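Insecticidal Delta-Endotoxin Cry8Ea1 (PDB 3EB7) is a three-domain Bacillus thuringiensis Cry toxin that kills insect larvae living underground, probably by inserting into gut-cell membranes and forming pores. Local coordinates at residues 198-202 with 255-259; 242-248 with 393-399; 503-509 with 576-582. All coordinates share one frame; numbering follows the deposited sequence.

Interaction 1: 198-202 with 255-259; sequences AKQWV and SWYDS
The CA atoms of Ala198 and Tyr257 lie 5.4 Å apart where the start of helix 198-220 meets the loop 255-259, and no direct hydrogen bond joins the two segments. Ala198 CB rests against Tyr257 CB at 3.6 Å, which brings the base of the tyrosine side chain close to the helix. Lys199 covers one face of that ring: its CB sits 3.9 Å from the ring centroid and 12° off the normal, a CH-pi contact, and CG continues over the same face toward CZ. Ser255 CB lies over the opposite face, nearer the rim, so the ring is held between the helix and its own loop. The Tyr257 chi1 of 55°, with CG between backbone N and carbonyl carbon, turns the ring toward Lys199. At the polar ends Lys199 NZ and Tyr257 OH are linked through a water, which accepts from NZ at 3.1 Å and meets OH weakly in the ring plane. One turn along the helix, Val202 CG2 comes within 3.6 Å of Trp256 CZ2, and the centre of the Trp256 ring carries Tyr257 CB over one face. Within the loop, Asp258 OD2 accepts from Ser255 N. The contact joins the last helix of the N-terminal helical domain to the following domain; helix 263-270 lies alongside, its Leu266 touching Ala198, Trp201 and Trp256, while Trp201 packs edge-to-face on Phe263 and bonds to Glu267.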
loop_
_atom_site.group_PDB
_atom_site.type_symbol
_atom_site.label_atom_id
_atom_site.label_comp_id
_atom_site.label_asym_id
_atom_site.label_seq_id
_atom_site.Cartn_x
_atom_site.Cartn_y
_atom_site.Cartn_z
ATOM N N ALA A 198 -2.756 17.928 -18.606
ATOM C CA ALA A 198 -1.781 17.615 -17.542
ATOM C C ALA A 198 -2.280 17.969 -16.130
ATOM O O ALA A 198 -1.955 17.290 -15.187
ATOM C CB ALA A 198 -0.407 18.275 -17.853
ATOM N N LYS A 199 -3.104 18.998 -16.001
ATOM C CA LYS A 199 -3.653 19.406 -14.729
ATOM C C LYS A 199 -4.578 18.311 -14.244
ATOM O O LYS A 199 -4.481 17.881 -13.093
ATOM C CB LYS A 199 -4.422 20.716 -14.881
ATOM C CG LYS A 199 -5.103 21.250 -13.618
ATOM C CD LYS A 199 -5.857 22.511 -13.952
ATOM C CE LYS A 199 -6.811 22.940 -12.813
ATOM N NZ LYS A 199 -6.278 24.076 -12.024
ATOM N N GLN A 200 -5.465 17.842 -15.125
ATOM C CA GLN A 200 -6.308 16.698 -14.812
ATOM C C GLN A 200 -5.485 15.472 -14.433
ATOM O O GLN A 200 -5.834 14.762 -13.521
ATOM C CB GLN A 200 -7.178 16.393 -16.003
ATOM C CG GLN A 200 -8.309 17.431 -16.183
ATOM C CD GLN A 200 -9.011 17.293 -17.510
ATOM O OE1 GLN A 200 -8.427 16.859 -18.495
ATOM N NE2 GLN A 200 -10.271 17.689 -17.550
ATOM N N TRP A 201 -4.369 15.222 -15.122
ATOM C CA TRP A 201 -3.533 14.099 -14.725
ATOM C C TRP A 201 -3.053 14.222 -13.246
ATOM O O TRP A 201 -3.117 13.264 -12.487
ATOM C CB TRP A 201 -2.378 13.894 -15.703
ATOM C CG TRP A 201 -1.700 12.610 -15.383
ATOM C CD1 TRP A 201 -1.963 11.380 -15.917
ATOM C CD2 TRP A 201 -0.649 12.420 -14.412
ATOM N NE1 TRP A 201 -1.151 10.440 -15.324
ATOM C CE2 TRP A 201 -0.325 11.056 -14.419
ATOM C CE3 TRP A 201 0.047 13.284 -13.553
ATOM C CZ2 TRP A 201 0.666 10.520 -13.596
ATOM C CZ3 TRP A 201 1.031 12.754 -12.714
ATOM C CH2 TRP A 201 1.333 11.387 -12.748
ATOM N N VAL A 202 -2.587 15.409 -12.853
ATOM C CA VAL A 202 -2.176 15.664 -11.439
ATOM C C VAL A 202 -3.291 15.293 -10.439
ATOM O O VAL A 202 -3.036 14.636 -9.421
ATOM C CB VAL A 202 -1.697 17.140 -11.246
ATOM C CG1 VAL A 202 -1.365 17.442 -9.771
ATOM C CG2 VAL A 202 -0.510 17.414 -12.112
ATOM N N SER A 255 1.812 27.688 -13.906
ATOM C CA SER A 255 2.017 26.290 -13.522
ATOM C C SER A 255 2.711 25.498 -14.624
ATOM O O SER A 255 2.548 25.787 -15.818
ATOM C CB SER A 255 0.722 25.639 -13.112
ATOM O OG SER A 255 -0.009 26.483 -12.264
ATOM N N TRP A 256 3.485 24.503 -14.214
ATOM C CA TRP A 256 4.249 23.705 -15.174
ATOM C C TRP A 256 3.324 23.086 -16.234
ATOM O O TRP A 256 3.698 22.962 -17.407
ATOM C CB TRP A 256 5.112 22.641 -14.448
ATOM C CG TRP A 256 4.323 21.546 -13.778
ATOM C CD1 TRP A 256 3.907 21.503 -12.477
ATOM C CD2 TRP A 256 3.849 20.336 -14.394
ATOM N NE1 TRP A 256 3.238 20.326 -12.229
ATOM C CE2 TRP A 256 3.175 19.596 -13.390
ATOM C CE3 TRP A 256 3.946 19.802 -15.695
ATOM C CZ2 TRP A 256 2.576 18.366 -13.647
ATOM C CZ3 TRP A 256 3.362 18.591 -15.961
ATOM C CH2 TRP A 256 2.703 17.861 -14.931
ATOM N N TYR A 257 2.103 22.762 -15.820
ATOM C CA TYR A 257 1.116 22.057 -16.647
ATOM C C TYR A 257 0.276 22.954 -17.529
ATOM O O TYR A 257 -0.658 22.504 -18.183
ATOM C CB TYR A 257 0.216 21.194 -15.760
ATOM C CG TYR A 257 -0.510 21.896 -14.619
ATOM C CD1 TYR A 257 -1.325 23.013 -14.848
ATOM C CD2 TYR A 257 -0.456 21.386 -13.334
ATOM C CE1 TYR A 257 -2.022 23.626 -13.821
ATOM C CE2 TYR A 257 -1.134 21.992 -12.290
ATOM C CZ TYR A 257 -1.902 23.110 -12.540
ATOM O OH TYR A 257 -2.577 23.703 -11.524
ATOM N N ASP A 258 0.612 24.236 -17.537
ATOM C CA ASP A 258 -0.025 25.218 -18.428
ATOM C C ASP A 258 0.317 24.894 -19.865
ATOM O O ASP A 258 -0.467 25.160 -20.767
ATOM C CB ASP A 258 0.518 26.626 -18.147
ATOM C CG ASP A 258 -0.134 27.294 -16.941
ATOM O OD1 ASP A 258 -1.155 26.767 -16.406
ATOM O OD2 ASP A 258 0.409 28.369 -16.546
ATOM N N SER A 259 1.528 24.392 -20.092
ATOM C CA SER A 259 1.902 23.999 -21.448
ATOM C C SER A 259 2.708 22.708 -21.406
ATOM O O SER A 259 3.917 22.718 -21.298
ATOM C CB SER A 259 2.617 25.140 -22.160
ATOM O OG SER A 259 2.800 24.843 -23.529
HETATM O O HOH W 1 -3.012 21.580 -18.205
HETATM O O HOH W 2 -4.264 26.153 -13.006
#

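Interaction 2: 242-248 with 393-399; sequences VYTDPIG and KDSEVEL
Glu398 is extended beyond CG, with chi2 at -174°, and thereby carries its carboxylate across to Asp245, whereas Lys393 folds back through bends at chi2, chi3 and chi4 that bring NZ 3.2 Å from Pro246 O. The syn lone pair of Glu398 OE2 takes the backbone N-H of Asp245 at 2.9 Å and 154°. The same oxygen presses on Thr244 CB at 3.2 Å. The carboxylates of Asp245 and Glu398 stand with their planes 60° apart, OD2 and OE1 separated by 3.5 Å; Arg209 of helix 198-220 forms salt bridges with both residues, which probably offsets the like charge. In the beta-prism domain expected of this toxin family, the contact joins the end of strand 241-243, at the edge of one antiparallel sheet, to the end of strand 389-394, at the edge of another. Asp394 is the N-cap of the short, weakly bonded helix 395-398 that follows, its OD2 accepting from Glu396 N; the helix leads to Leu399 on the apolar side. There the two methyls of Leu399 divide their work: CD2 slides past Val242 CG2 at 3.9 Å and CD1 meets Thr244 CG2 at 3.8 Å. Thr244 OG1 turns to Phe430 O and Trp432 NE1 in the neighbouring strand.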
loop_
_atom_site.group_PDB
_atom_site.type_symbol
_atom_site.label_atom_id
_atom_site.label_comp_id
_atom_site.label_asym_id
_atom_site.label_seq_id
_atom_site.Cartn_x
_atom_site.Cartn_y
_atom_site.Cartn_z
ATOM N N VAL A 242 3.515 3.864 -5.051
ATOM C CA VAL A 242 2.706 5.092 -5.128
ATOM C C VAL A 242 3.584 6.205 -5.699
ATOM O O VAL A 242 4.809 6.178 -5.570
ATOM C CB VAL A 242 2.104 5.536 -3.747
ATOM C CG1 VAL A 242 1.044 4.509 -3.229
ATOM C CG2 VAL A 242 3.198 5.762 -2.693
ATOM N N TYR A 243 2.959 7.164 -6.371
ATOM C CA TYR A 243 3.689 8.252 -6.967
ATOM C C TYR A 243 3.290 9.571 -6.330
ATOM O O TYR A 243 2.087 9.864 -6.218
ATOM C CB TYR A 243 3.420 8.290 -8.457
ATOM C CG TYR A 243 3.921 7.075 -9.205
ATOM C CD1 TYR A 243 3.243 5.833 -9.140
ATOM C CD2 TYR A 243 5.048 7.163 -9.998
ATOM C CE1 TYR A 243 3.716 4.701 -9.874
ATOM C CE2 TYR A 243 5.519 6.033 -10.729
ATOM C CZ TYR A 243 4.851 4.838 -10.663
ATOM O OH TYR A 243 5.334 3.792 -11.394
ATOM N N THR A 244 4.291 10.365 -5.918
ATOM C CA THR A 244 4.021 11.712 -5.378
ATOM C C THR A 244 3.676 12.679 -6.501
ATOM O O THR A 244 3.829 12.339 -7.672
ATOM C CB THR A 244 5.187 12.263 -4.471
ATOM O OG1 THR A 244 6.444 12.064 -5.115
ATOM C CG2 THR A 244 5.197 11.552 -3.126
ATOM N N ASP A 245 3.219 13.901 -6.169
ATOM C CA ASP A 245 2.837 14.848 -7.228
ATOM C C ASP A 245 4.080 15.226 -8.060
ATOM O O ASP A 245 5.184 15.241 -7.555
ATOM C CB ASP A 245 2.142 16.103 -6.675
ATOM C CG ASP A 245 0.703 15.854 -6.133
ATOM O OD1 ASP A 245 0.079 14.763 -6.245
ATOM O OD2 ASP A 245 0.172 16.819 -5.542
ATOM N N PRO A 246 3.903 15.513 -9.362
ATOM C CA PRO A 246 5.054 15.948 -10.141
ATOM C C PRO A 246 5.792 17.182 -9.519
ATOM O O PRO A 246 5.144 18.094 -8.938
ATOM C CB PRO A 246 4.427 16.283 -11.506
ATOM C CG PRO A 246 3.257 15.429 -11.607
ATOM C CD PRO A 246 2.686 15.403 -10.197
ATOM N N ILE A 247 7.130 17.203 -9.629
ATOM C CA ILE A 247 7.938 18.240 -8.990
ATOM C C ILE A 247 8.115 19.405 -9.950
ATOM O O ILE A 247 9.169 19.575 -10.610
ATOM C CB ILE A 247 9.280 17.689 -8.437
ATOM C CG1 ILE A 247 8.993 16.439 -7.572
ATOM C CG2 ILE A 247 9.964 18.767 -7.575
ATOM C CD1 ILE A 247 10.197 15.596 -7.256
ATOM N N GLY A 248 7.041 20.184 -10.053
ATOM C CA GLY A 248 6.951 21.356 -10.916
ATOM C C GLY A 248 6.176 22.423 -10.153
ATOM O O GLY A 248 5.321 22.119 -9.322
ATOM N N LYS A 393 8.682 21.229 -2.240
ATOM C CA LYS A 393 7.839 20.055 -2.166
ATOM C C LYS A 393 8.472 19.087 -1.142
ATOM O O LYS A 393 9.639 18.731 -1.229
ATOM C CB LYS A 393 7.625 19.407 -3.542
ATOM C CG LYS A 393 7.458 20.325 -4.755
ATOM C CD LYS A 393 6.273 21.282 -4.714
ATOM C CE LYS A 393 4.892 20.583 -4.971
ATOM N NZ LYS A 393 4.862 19.511 -6.058
ATOM N N ASP A 394 7.701 18.752 -0.117
ATOM C CA ASP A 394 8.174 17.997 1.023
ATOM C C ASP A 394 7.382 16.733 0.942
ATOM O O ASP A 394 6.168 16.752 1.043
ATOM C CB ASP A 394 7.871 18.783 2.310
ATOM C CG ASP A 394 8.150 17.992 3.597
ATOM O OD1 ASP A 394 7.957 18.577 4.695
ATOM O OD2 ASP A 394 8.546 16.808 3.546
ATOM N N SER A 395 8.074 15.622 0.742
ATOM C CA SER A 395 7.406 14.349 0.490
ATOM C C SER A 395 6.561 13.865 1.681
ATOM O O SER A 395 5.556 13.128 1.518
ATOM C CB SER A 395 8.437 13.291 0.058
ATOM O OG SER A 395 9.276 12.938 1.126
ATOM N N GLU A 396 6.950 14.294 2.877
ATOM C CA GLU A 396 6.250 13.880 4.107
ATOM C C GLU A 396 4.869 14.476 4.235
ATOM O O GLU A 396 4.122 14.080 5.104
ATOM C CB GLU A 396 7.052 14.222 5.372
ATOM C CG GLU A 396 8.311 13.387 5.515
ATOM C CD GLU A 396 8.957 13.578 6.876
ATOM O OE1 GLU A 396 9.436 12.566 7.444
ATOM O OE2 GLU A 396 8.972 14.740 7.375
ATOM N N VAL A 397 4.533 15.435 3.399
ATOM C CA VAL A 397 3.177 15.940 3.320
ATOM C C VAL A 397 2.254 14.867 2.655
ATOM O O VAL A 397 1.123 14.635 3.086
ATOM C CB VAL A 397 3.153 17.330 2.566
ATOM C CG1 VAL A 397 1.721 17.784 2.237
ATOM C CG2 VAL A 397 3.869 18.389 3.392
ATOM N N GLU A 398 2.760 14.219 1.610
ATOM C CA GLU A 398 2.004 13.205 0.854
ATOM C C GLU A 398 2.220 11.803 1.434
ATOM O O GLU A 398 1.274 11.024 1.563
ATOM C CB GLU A 398 2.388 13.290 -0.625
ATOM C CG GLU A 398 2.339 14.729 -1.133
ATOM C CD GLU A 398 2.576 14.883 -2.630
ATOM O OE1 GLU A 398 2.620 16.041 -3.128
ATOM O OE2 GLU A 398 2.692 13.862 -3.336
ATOM N N LEU A 399 3.453 11.536 1.864
ATOM C CA LEU A 399 3.875 10.277 2.498
ATOM C C LEU A 399 4.448 10.433 3.944
ATOM O O LEU A 399 5.676 10.196 4.194
ATOM C CB LEU A 399 4.909 9.618 1.572
ATOM C CG LEU A 399 4.370 9.225 0.198
ATOM C CD1 LEU A 399 5.460 8.657 -0.651
ATOM C CD2 LEU A 399 3.206 8.224 0.311
#

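Interaction 3: 503-509 with 576-582; sequences IRYCSSV and SVVYIDR
Arg504 and Arg582 bring their guanidinium groups together obliquely, planes 37° apart, with Arg504 NH1 over one face of the Arg582 group and 3.2 Å from its NH1. Asp581 probably eases this meeting of like charges. Its OD1 accepts from Arg504 NH1 at 3.2 Å in a bent bond of 137°, reached from above the carboxylate plane, and the same oxygen pairs by charge alone with Arg582 NH2, lying well out of that guanidinium plane. Arg582 NE is held by Glu584. Both Asp581 and Arg582 stand opposite Arg504: Asp581 N donates to Arg504 O while Arg504 N donates to Arg582 O, an arrangement consistent with a classic beta bulge. Strands 498-507 and 578-588 are antiparallel neighbours in one sheet of the C-terminal beta-sandwich domain. Cys506 and Tyr579 form a hydrogen-bonded pair, with Tyr579 N to Cys506 O at 2.7 Å and Cys506 N to Tyr579 O at 3.0 Å; the edge of the Tyr579 ring also lies by Cys506 O. On the face that carries Tyr505 and Ile580, Ile580 CG2 meets Ile503 CG2 at 3.7 Å, the two chains crossing obliquely. Tyr505, with chi1 at 77°, swings its ring away from the partner strand, edge-to-face with Phe511, and its OH bonds to Asn528 O. Just past the end of its strand, Val509 crosses the side chain of Val578 at about a right angle, CG2 to CG2 at 4.0 Å.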
loop_
_atom_site.group_PDB
_atom_site.type_symbol
_atom_site.label_atom_id
_atom_site.label_comp_id
_atom_site.label_asym_id
_atom_site.label_seq_id
_atom_site.Cartn_x
_atom_site.Cartn_y
_atom_site.Cartn_z
ATOM N N ILE A 503 -0.422 -21.054 -1.258
ATOM C CA ILE A 503 -0.245 -20.070 -2.293
ATOM C C ILE A 503 -1.584 -19.433 -2.580
ATOM O O ILE A 503 -2.541 -20.130 -2.842
ATOM C CB ILE A 503 0.348 -20.709 -3.590
ATOM C CG1 ILE A 503 1.760 -21.259 -3.347
ATOM C CG2 ILE A 503 0.440 -19.693 -4.713
ATOM C CD1 ILE A 503 1.806 -22.719 -3.299
ATOM N N ARG A 504 -1.653 -18.108 -2.517
ATOM C CA ARG A 504 -2.883 -17.392 -2.846
ATOM C C ARG A 504 -2.959 -17.178 -4.364
ATOM O O ARG A 504 -2.021 -16.662 -4.980
ATOM C CB ARG A 504 -2.958 -16.058 -2.083
ATOM C CG ARG A 504 -4.343 -15.408 -2.094
ATOM C CD ARG A 504 -4.475 -14.322 -0.965
ATOM N NE ARG A 504 -5.791 -13.678 -1.008
ATOM C CZ ARG A 504 -6.001 -12.365 -1.069
ATOM N NH1 ARG A 504 -4.975 -11.507 -1.056
ATOM N NH2 ARG A 504 -7.250 -11.902 -1.132
ATOM N N TYR A 505 -4.066 -17.607 -4.969
ATOM C CA TYR A 505 -4.196 -17.539 -6.419
ATOM C C TYR A 505 -5.619 -17.269 -6.877
ATOM O O TYR A 505 -6.546 -17.353 -6.120
ATOM C CB TYR A 505 -3.684 -18.824 -7.075
ATOM C CG TYR A 505 -4.667 -19.980 -6.959
ATOM C CD1 TYR A 505 -4.664 -20.802 -5.838
ATOM C CD2 TYR A 505 -5.625 -20.225 -7.966
ATOM C CE1 TYR A 505 -5.563 -21.866 -5.720
ATOM C CE2 TYR A 505 -6.534 -21.271 -7.851
ATOM C CZ TYR A 505 -6.489 -22.091 -6.730
ATOM O OH TYR A 505 -7.378 -23.126 -6.598
ATOM N N CYS A 506 -5.763 -16.935 -8.146
ATOM C CA CYS A 506 -7.049 -16.871 -8.783
ATOM C C CYS A 506 -6.838 -17.468 -10.189
ATOM O O CYS A 506 -5.857 -17.103 -10.877
ATOM C CB CYS A 506 -7.521 -15.418 -8.840
ATOM S SG CYS A 506 -9.043 -15.170 -9.799
ATOM N N SER A 507 -7.717 -18.386 -10.615
ATOM C CA SER A 507 -7.669 -18.892 -12.011
ATOM C C SER A 507 -9.035 -19.184 -12.594
ATOM O O SER A 507 -9.970 -19.444 -11.859
ATOM C CB SER A 507 -6.827 -20.148 -12.122
ATOM O OG SER A 507 -7.366 -21.165 -11.309
ATOM N N SER A 508 -9.128 -19.103 -13.923
ATOM C CA SER A 508 -10.285 -19.545 -14.688
ATOM C C SER A 508 -10.149 -21.031 -15.089
ATOM O O SER A 508 -11.040 -21.576 -15.728
ATOM C CB SER A 508 -10.430 -18.688 -15.951
ATOM O OG SER A 508 -9.213 -18.695 -16.695
ATOM N N VAL A 509 -9.039 -21.675 -14.711
ATOM C CA VAL A 509 -8.734 -23.057 -15.109
ATOM C C VAL A 509 -8.206 -23.880 -13.936
ATOM O O VAL A 509 -7.722 -23.299 -12.972
ATOM C CB VAL A 509 -7.709 -23.127 -16.290
ATOM C CG1 VAL A 509 -8.314 -22.561 -17.529
ATOM C CG2 VAL A 509 -6.352 -22.464 -15.931
ATOM N N SER A 576 -8.011 -18.325 -20.560
ATOM C CA SER A 576 -7.358 -19.247 -19.644
ATOM C C SER A 576 -6.198 -18.534 -18.927
ATOM O O SER A 576 -5.306 -18.003 -19.576
ATOM C CB SER A 576 -6.900 -20.471 -20.420
ATOM O OG SER A 576 -8.043 -21.058 -21.038
ATOM N N VAL A 577 -6.248 -18.484 -17.604
ATOM C CA VAL A 577 -5.325 -17.639 -16.847
ATOM C C VAL A 577 -5.217 -18.136 -15.402
ATOM O O VAL A 577 -6.211 -18.528 -14.786
ATOM C CB VAL A 577 -5.753 -16.110 -16.940
ATOM C CG1 VAL A 577 -7.011 -15.798 -16.067
ATOM C CG2 VAL A 577 -4.571 -15.121 -16.631
ATOM N N VAL A 578 -3.989 -18.187 -14.900
ATOM C CA VAL A 578 -3.685 -18.333 -13.481
ATOM C C VAL A 578 -2.951 -17.058 -12.989
ATOM O O VAL A 578 -1.875 -16.715 -13.512
ATOM C CB VAL A 578 -2.778 -19.565 -13.252
ATOM C CG1 VAL A 578 -2.489 -19.813 -11.762
ATOM C CG2 VAL A 578 -3.381 -20.807 -13.890
ATOM N N TYR A 579 -3.531 -16.366 -12.006
ATOM C CA TYR A 579 -2.828 -15.298 -11.277
ATOM C C TYR A 579 -2.261 -15.842 -9.991
ATOM O O TYR A 579 -2.986 -16.483 -9.222
ATOM C CB TYR A 579 -3.773 -14.183 -10.880
ATOM C CG TYR A 579 -4.486 -13.541 -12.007
ATOM C CD1 TYR A 579 -5.718 -14.007 -12.384
ATOM C CD2 TYR A 579 -3.917 -12.475 -12.721
ATOM C CE1 TYR A 579 -6.401 -13.450 -13.403
ATOM C CE2 TYR A 579 -4.603 -11.904 -13.795
ATOM C CZ TYR A 579 -5.861 -12.398 -14.114
ATOM O OH TYR A 579 -6.650 -11.871 -15.140
ATOM N N ILE A 580 -0.982 -15.606 -9.745
ATOM C CA ILE A 580 -0.368 -15.971 -8.456
ATOM C C ILE A 580 -0.041 -14.718 -7.622
ATOM O O ILE A 580 0.657 -13.827 -8.076
ATOM C CB ILE A 580 0.861 -16.880 -8.636
ATOM C CG1 ILE A 580 0.447 -18.148 -9.400
ATOM C CG2 ILE A 580 1.469 -17.232 -7.255
ATOM C CD1 ILE A 580 1.602 -19.114 -9.564
ATOM N N ASP A 581 -0.610 -14.643 -6.433
ATOM C CA ASP A 581 -0.494 -13.461 -5.572
ATOM C C ASP A 581 0.709 -13.578 -4.657
ATOM O O ASP A 581 1.662 -12.818 -4.786
ATOM C CB ASP A 581 -1.776 -13.233 -4.752
ATOM C CG ASP A 581 -1.584 -12.232 -3.567
ATOM O OD1 ASP A 581 -2.275 -12.399 -2.551
ATOM O OD2 ASP A 581 -0.764 -11.270 -3.629
ATOM N N ARG A 582 0.668 -14.531 -3.742
ATOM C CA ARG A 582 1.702 -14.632 -2.741
ATOM C C ARG A 582 1.871 -16.058 -2.255
ATOM O O ARG A 582 0.967 -16.885 -2.385
ATOM C CB ARG A 582 1.354 -13.727 -1.555
ATOM C CG ARG A 582 0.017 -14.048 -0.855
ATOM C CD ARG A 582 -0.107 -13.143 0.359
ATOM N NE ARG A 582 -1.416 -13.139 1.024
ATOM C CZ ARG A 582 -2.273 -12.117 0.995
ATOM N NH1 ARG A 582 -3.430 -12.175 1.654
ATOM N NH2 ARG A 582 -1.986 -11.036 0.290
#

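Overall arrangement
From the N terminus, the chain passes through the helical domain and opens interaction 1 at the start of helix 198-220. Before 255-259 closes that loop of 52 residues, 242-248 has opened interaction 2, whose partner 393-399 arrives 144 residues later, so the two cross. They also touch: Pro246 packs on Trp201 and Trp256, and Arg209, farther along the same helix, reaches interaction 2. Together they join the last helix of the N-terminal domain to two sheets of the middle domain. Interaction 3 follows in series, closing 66 residues within the C-terminal domain; it lies about 16 Å from interaction 2 and 23 Å from interaction 1, nearest atoms.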